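Local coordinates for protein DNA ligase (Aquifex aeolicus, PDB 3QWU) that probably acts as an ATP-dependent nucleic acid ligase, binding adenosine in a nucleotidyltransferase-type pocket and a calcium ion, at residues L67-V81 with V185-I198. Residues are numbered along the deposited sequence; the frame is centred on the assembly and turned at random. Where two conformers were deposited one is given.
Sequences LREQFEAPFWVEEKV and VEILGRFTASEEGI. With ADN (adenosine), chain C; GOL (glycerol), chain E.
Backbone bonds join F75, V77 and E79 of strand 75-80 to 186-191 in antiparallel fashion, the strand segments running at 162° to each other. F75 and F191 form a hydrogen-bonded pair, with F75 N to F191 O at 2.7 Å; V77 N donates to G189 O, whereas V77 O accepts from L188 N (2.8 Å). This one-residue shift is a beta bulge, where G189 has a positive phi, which suits glycine. E79 N to E186 O (3.0 Å) continues the pairing.

Aromatic contacts occupy both faces. R190 lays CB over the W76 six-membered ring, 3.7 Å from its centroid and 2° off the normal, a CH-pi contact, and I187 CG2 meets CE3 of the same ring. CG anti to the backbone N (chi1 -178°) and an extended chain carry the R190 guanidinium on, until one face covers P74 CB; D221 holds its NH2 in a salt bridge. On the other face, V77 CG2 meets F191 CD2 at 3.5 Å, while F191 O lies above one face of the F75 ring, toward its rim.

Beyond the strands, R68 NH2 donates to A193 O at 3.1 Å, a bent bond, and its NH1 pairs with E64.

At the pocket end, E79 O accepts adenosine N6 (2.8 Å), V185 packs against that amine, and E78 is salt-bridged to K219 and K173. The pairing of the edge strand 187-191 with 75-80 thus probably helps fix the backbone carbonyl that reads the adenine amine, consistent with a nucleotidyltransferase-type ligase.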
# COMPACT_ATOMS: atom_id res chain seq x y z
N LEU A 67 -24.18 -7.23 -10.54
CA LEU A 67 -24.91 -8.31 -11.16
C LEU A 67 -25.80 -7.79 -12.28
O LEU A 67 -25.82 -8.32 -13.37
CB LEU A 67 -25.76 -9.03 -10.11
CG LEU A 67 -25.00 -9.90 -9.13
CD1 LEU A 67 -26.02 -10.71 -8.34
CD2 LEU A 67 -24.04 -10.76 -9.89
N ARG A 68 -26.48 -6.71 -12.01
CA ARG A 68 -27.29 -6.00 -12.98
C ARG A 68 -26.47 -5.47 -14.16
O ARG A 68 -26.93 -5.48 -15.28
CB ARG A 68 -28.02 -4.88 -12.24
CG ARG A 68 -29.12 -4.21 -12.97
CD ARG A 68 -30.04 -3.47 -11.96
NE ARG A 68 -30.97 -4.44 -11.36
CZ ARG A 68 -31.46 -4.40 -10.12
NH1 ARG A 68 -31.13 -3.42 -9.29
NH2 ARG A 68 -32.31 -5.36 -9.73
N GLU A 69 -25.24 -5.03 -13.93
CA GLU A 69 -24.42 -4.50 -15.04
C GLU A 69 -23.71 -5.58 -15.88
O GLU A 69 -23.62 -5.47 -17.10
CB GLU A 69 -23.41 -3.47 -14.51
CG GLU A 69 -22.42 -2.87 -15.53
CD GLU A 69 -23.01 -1.69 -16.33
OE1 GLU A 69 -23.71 -0.81 -15.77
OE2 GLU A 69 -22.73 -1.62 -17.53
N GLN A 70 -23.20 -6.62 -15.24
CA GLN A 70 -22.29 -7.51 -15.93
C GLN A 70 -22.95 -8.63 -16.74
O GLN A 70 -22.31 -9.16 -17.64
CB GLN A 70 -21.30 -8.13 -14.96
CG GLN A 70 -20.35 -7.13 -14.35
CD GLN A 70 -19.53 -6.36 -15.38
OE1 GLN A 70 -19.40 -5.13 -15.29
NE2 GLN A 70 -18.94 -7.09 -16.33
N PHE A 71 -24.20 -8.96 -16.43
CA PHE A 71 -24.86 -10.16 -16.96
C PHE A 71 -26.13 -9.84 -17.72
O PHE A 71 -26.93 -9.03 -17.25
CB PHE A 71 -25.14 -11.19 -15.85
CG PHE A 71 -23.88 -11.72 -15.19
CD1 PHE A 71 -22.97 -12.48 -15.91
CD2 PHE A 71 -23.59 -11.45 -13.89
CE1 PHE A 71 -21.78 -12.95 -15.31
CE2 PHE A 71 -22.40 -11.89 -13.29
CZ PHE A 71 -21.49 -12.64 -14.01
N GLU A 72 -26.27 -10.49 -18.88
CA GLU A 72 -27.38 -10.32 -19.80
C GLU A 72 -28.30 -11.53 -19.83
O GLU A 72 -29.34 -11.48 -20.49
CB GLU A 72 -26.89 -10.23 -21.26
CG GLU A 72 -25.90 -9.15 -21.60
CD GLU A 72 -25.30 -9.39 -22.99
OE1 GLU A 72 -24.96 -10.58 -23.29
OE2 GLU A 72 -25.22 -8.41 -23.76
N ALA A 73 -27.88 -12.61 -19.21
CA ALA A 73 -28.62 -13.86 -19.16
C ALA A 73 -28.62 -14.35 -17.72
O ALA A 73 -27.98 -13.77 -16.86
CB ALA A 73 -27.96 -14.89 -20.10
N PRO A 74 -29.36 -15.41 -17.44
CA PRO A 74 -29.26 -16.03 -16.14
C PRO A 74 -27.87 -16.53 -15.85
O PRO A 74 -27.05 -16.74 -16.78
CB PRO A 74 -30.18 -17.24 -16.26
CG PRO A 74 -31.13 -16.91 -17.35
CD PRO A 74 -30.35 -16.08 -18.30
N PHE A 75 -27.59 -16.74 -14.57
CA PHE A 75 -26.27 -17.14 -14.18
C PHE A 75 -26.30 -18.09 -13.00
O PHE A 75 -27.11 -17.97 -12.07
CB PHE A 75 -25.37 -15.92 -13.88
CG PHE A 75 -25.99 -14.95 -12.96
CD1 PHE A 75 -25.81 -15.08 -11.60
CD2 PHE A 75 -26.81 -13.94 -13.45
CE1 PHE A 75 -26.41 -14.20 -10.73
CE2 PHE A 75 -27.43 -13.09 -12.60
CZ PHE A 75 -27.22 -13.20 -11.21
N TRP A 76 -25.36 -19.01 -13.06
CA TRP A 76 -25.15 -19.95 -11.98
C TRP A 76 -24.24 -19.32 -10.90
O TRP A 76 -23.26 -18.65 -11.20
CB TRP A 76 -24.52 -21.23 -12.54
CG TRP A 76 -25.45 -22.07 -13.37
CD1 TRP A 76 -25.58 -22.07 -14.72
CD2 TRP A 76 -26.38 -23.04 -12.89
NE1 TRP A 76 -26.50 -22.99 -15.13
CE2 TRP A 76 -27.02 -23.60 -14.02
CE3 TRP A 76 -26.72 -23.51 -11.62
CZ2 TRP A 76 -27.98 -24.59 -13.92
CZ3 TRP A 76 -27.68 -24.52 -11.52
CH2 TRP A 76 -28.31 -25.03 -12.66
N VAL A 77 -24.57 -19.59 -9.65
CA VAL A 77 -23.82 -19.09 -8.51
C VAL A 77 -23.17 -20.26 -7.86
O VAL A 77 -23.83 -21.21 -7.52
CB VAL A 77 -24.73 -18.36 -7.58
CG1 VAL A 77 -24.03 -17.96 -6.31
CG2 VAL A 77 -25.27 -17.10 -8.33
N GLU A 78 -21.85 -20.22 -7.80
CA GLU A 78 -21.02 -21.27 -7.21
C GLU A 78 -20.19 -20.74 -6.02
O GLU A 78 -19.85 -19.58 -6.01
CB GLU A 78 -20.03 -21.82 -8.24
CG GLU A 78 -20.71 -22.58 -9.30
CD GLU A 78 -19.73 -23.24 -10.25
OE1 GLU A 78 -18.56 -22.83 -10.35
OE2 GLU A 78 -20.17 -24.21 -10.89
N GLU A 79 -19.86 -21.60 -5.07
CA GLU A 79 -19.02 -21.20 -3.95
C GLU A 79 -17.58 -21.02 -4.44
O GLU A 79 -17.07 -21.83 -5.20
CB GLU A 79 -19.01 -22.21 -2.81
CG GLU A 79 -18.04 -21.75 -1.67
CD GLU A 79 -17.87 -22.76 -0.52
OE1 GLU A 79 -18.44 -23.85 -0.61
OE2 GLU A 79 -17.16 -22.46 0.47
N LYS A 80 -16.97 -19.93 -3.99
CA LYS A 80 -15.59 -19.66 -4.22
C LYS A 80 -14.81 -20.21 -2.99
O LYS A 80 -14.97 -19.79 -1.83
CB LYS A 80 -15.34 -18.15 -4.44
CG LYS A 80 -13.97 -17.93 -5.07
CD LYS A 80 -13.49 -16.51 -5.18
CE LYS A 80 -11.90 -16.49 -5.44
NZ LYS A 80 -11.06 -17.60 -4.69
N VAL A 81 -14.03 -21.25 -3.24
CA VAL A 81 -13.35 -21.96 -2.17
C VAL A 81 -11.93 -21.37 -2.10
O VAL A 81 -11.24 -21.19 -3.12
CB VAL A 81 -13.30 -23.50 -2.43
CG1 VAL A 81 -12.33 -24.16 -1.46
CG2 VAL A 81 -14.66 -24.12 -2.30
N VAL A 185 -17.45 -27.81 -6.11
CA VAL A 185 -17.77 -26.61 -5.32
C VAL A 185 -19.27 -26.66 -5.12
O VAL A 185 -19.96 -27.26 -5.95
CB VAL A 185 -17.28 -25.31 -6.03
CG1 VAL A 185 -15.73 -25.27 -6.08
CG2 VAL A 185 -17.83 -25.20 -7.46
N GLU A 186 -19.79 -26.12 -4.01
CA GLU A 186 -21.22 -26.07 -3.78
C GLU A 186 -21.86 -25.25 -4.89
O GLU A 186 -21.33 -24.21 -5.25
CB GLU A 186 -21.56 -25.44 -2.40
CG GLU A 186 -23.09 -25.13 -2.22
CD GLU A 186 -23.48 -24.58 -0.86
OE1 GLU A 186 -22.60 -24.19 -0.09
OE2 GLU A 186 -24.71 -24.50 -0.54
N ILE A 187 -23.02 -25.70 -5.41
CA ILE A 187 -23.74 -24.96 -6.42
C ILE A 187 -24.96 -24.38 -5.74
O ILE A 187 -25.75 -25.13 -5.15
CB ILE A 187 -24.22 -25.81 -7.56
CG1 ILE A 187 -23.11 -26.70 -8.14
CG2 ILE A 187 -24.84 -24.92 -8.67
CD1 ILE A 187 -22.23 -26.08 -9.29
N LEU A 188 -25.11 -23.05 -5.79
CA LEU A 188 -26.22 -22.38 -5.10
C LEU A 188 -27.48 -22.34 -5.94
O LEU A 188 -28.59 -22.30 -5.39
CB LEU A 188 -25.85 -20.96 -4.69
CG LEU A 188 -24.92 -20.82 -3.50
CD1 LEU A 188 -25.50 -21.55 -2.25
CD2 LEU A 188 -23.43 -21.24 -3.81
N GLY A 189 -27.28 -22.35 -7.26
CA GLY A 189 -28.35 -22.45 -8.22
C GLY A 189 -28.17 -21.44 -9.35
O GLY A 189 -27.09 -20.85 -9.55
N ARG A 190 -29.25 -21.29 -10.11
CA ARG A 190 -29.30 -20.50 -11.33
C ARG A 190 -30.19 -19.32 -11.08
O ARG A 190 -31.32 -19.48 -10.63
CB ARG A 190 -29.91 -21.36 -12.44
CG ARG A 190 -29.99 -20.68 -13.77
CD ARG A 190 -30.32 -21.69 -14.78
NE ARG A 190 -30.06 -21.21 -16.12
CZ ARG A 190 -30.91 -20.50 -16.83
NH1 ARG A 190 -32.08 -20.14 -16.30
NH2 ARG A 190 -30.58 -20.12 -18.07
N PHE A 191 -29.68 -18.13 -11.38
CA PHE A 191 -30.33 -16.89 -10.93
C PHE A 191 -30.37 -15.87 -12.02
O PHE A 191 -29.63 -15.98 -13.00
CB PHE A 191 -29.60 -16.29 -9.71
CG PHE A 191 -29.68 -17.13 -8.48
CD1 PHE A 191 -30.75 -17.02 -7.61
CD2 PHE A 191 -28.67 -18.04 -8.18
CE1 PHE A 191 -30.84 -17.84 -6.48
CE2 PHE A 191 -28.74 -18.83 -7.04
CZ PHE A 191 -29.81 -18.74 -6.20
N THR A 192 -31.22 -14.86 -11.81
CA THR A 192 -31.24 -13.62 -12.60
C THR A 192 -31.04 -12.45 -11.67
O THR A 192 -31.28 -12.58 -10.45
CB THR A 192 -32.61 -13.40 -13.30
OG1 THR A 192 -33.60 -13.16 -12.29
CG2 THR A 192 -33.03 -14.61 -14.12
N ALA A 193 -30.66 -11.30 -12.25
CA ALA A 193 -30.54 -10.03 -11.51
C ALA A 193 -31.87 -9.32 -11.23
O ALA A 193 -31.91 -8.10 -11.10
CB ALA A 193 -29.56 -9.04 -12.24
N SER A 194 -32.95 -10.06 -11.10
CA SER A 194 -34.25 -9.49 -10.75
C SER A 194 -34.33 -9.06 -9.28
O SER A 194 -33.41 -9.28 -8.51
CB SER A 194 -35.34 -10.52 -11.03
OG SER A 194 -34.87 -11.81 -10.63
N GLU A 195 -35.43 -8.45 -8.88
CA GLU A 195 -35.61 -8.13 -7.47
C GLU A 195 -35.45 -9.41 -6.64
O GLU A 195 -34.69 -9.43 -5.68
CB GLU A 195 -36.98 -7.50 -7.21
CG GLU A 195 -37.00 -6.45 -6.08
CD GLU A 195 -38.40 -5.76 -5.95
OE1 GLU A 195 -39.16 -5.75 -6.94
OE2 GLU A 195 -38.72 -5.21 -4.87
N GLU A 196 -36.13 -10.48 -7.04
CA GLU A 196 -36.13 -11.73 -6.26
C GLU A 196 -34.78 -12.38 -6.28
O GLU A 196 -34.24 -12.73 -5.23
CB GLU A 196 -37.19 -12.77 -6.74
CG GLU A 196 -38.31 -13.05 -5.70
CD GLU A 196 -37.82 -12.97 -4.22
OE1 GLU A 196 -36.86 -13.68 -3.85
OE2 GLU A 196 -38.41 -12.19 -3.43
N GLY A 197 -34.21 -12.53 -7.47
CA GLY A 197 -32.82 -13.04 -7.58
C GLY A 197 -31.87 -12.32 -6.63
O GLY A 197 -31.11 -12.94 -5.85
N ILE A 198 -31.93 -11.00 -6.64
CA ILE A 198 -31.02 -10.24 -5.81
C ILE A 198 -31.28 -10.49 -4.35
O ILE A 198 -30.32 -10.56 -3.58
CB ILE A 198 -31.12 -8.71 -6.10
CG1 ILE A 198 -30.63 -8.41 -7.53
CG2 ILE A 198 -30.33 -7.89 -5.07
CD1 ILE A 198 -29.19 -8.81 -7.79
O5' ADN C . -9.54 -16.10 -9.78
C5' ADN C . -10.49 -16.76 -8.93
C4' ADN C . -9.85 -17.99 -8.31
O4' ADN C . -10.71 -18.59 -7.29
C3' ADN C . -9.63 -19.08 -9.36
O3' ADN C . -8.37 -19.02 -10.03
C2' ADN C . -9.81 -20.38 -8.58
O2' ADN C . -8.56 -20.95 -8.26
C1' ADN C . -10.57 -20.02 -7.31
N9 ADN C . -11.92 -20.61 -7.23
C8 ADN C . -12.45 -21.11 -6.09
N7 ADN C . -13.70 -21.58 -6.27
C5 ADN C . -13.99 -21.33 -7.58
C6 ADN C . -15.16 -21.54 -8.43
N6 ADN C . -16.25 -22.13 -7.86
N1 ADN C . -15.09 -21.19 -9.75
C2 ADN C . -13.97 -20.59 -10.25
N3 ADN C . -12.85 -20.34 -9.51
C4 ADN C . -12.81 -20.70 -8.20
C1 GOL E . -17.30 -26.72 -1.33
O1 GOL E . -17.76 -25.60 -2.06
C2 GOL E . -18.50 -27.46 -0.75
O2 GOL E . -18.45 -28.81 -1.16
C3 GOL E . -18.67 -27.27 0.76
O3 GOL E . -18.98 -28.47 1.47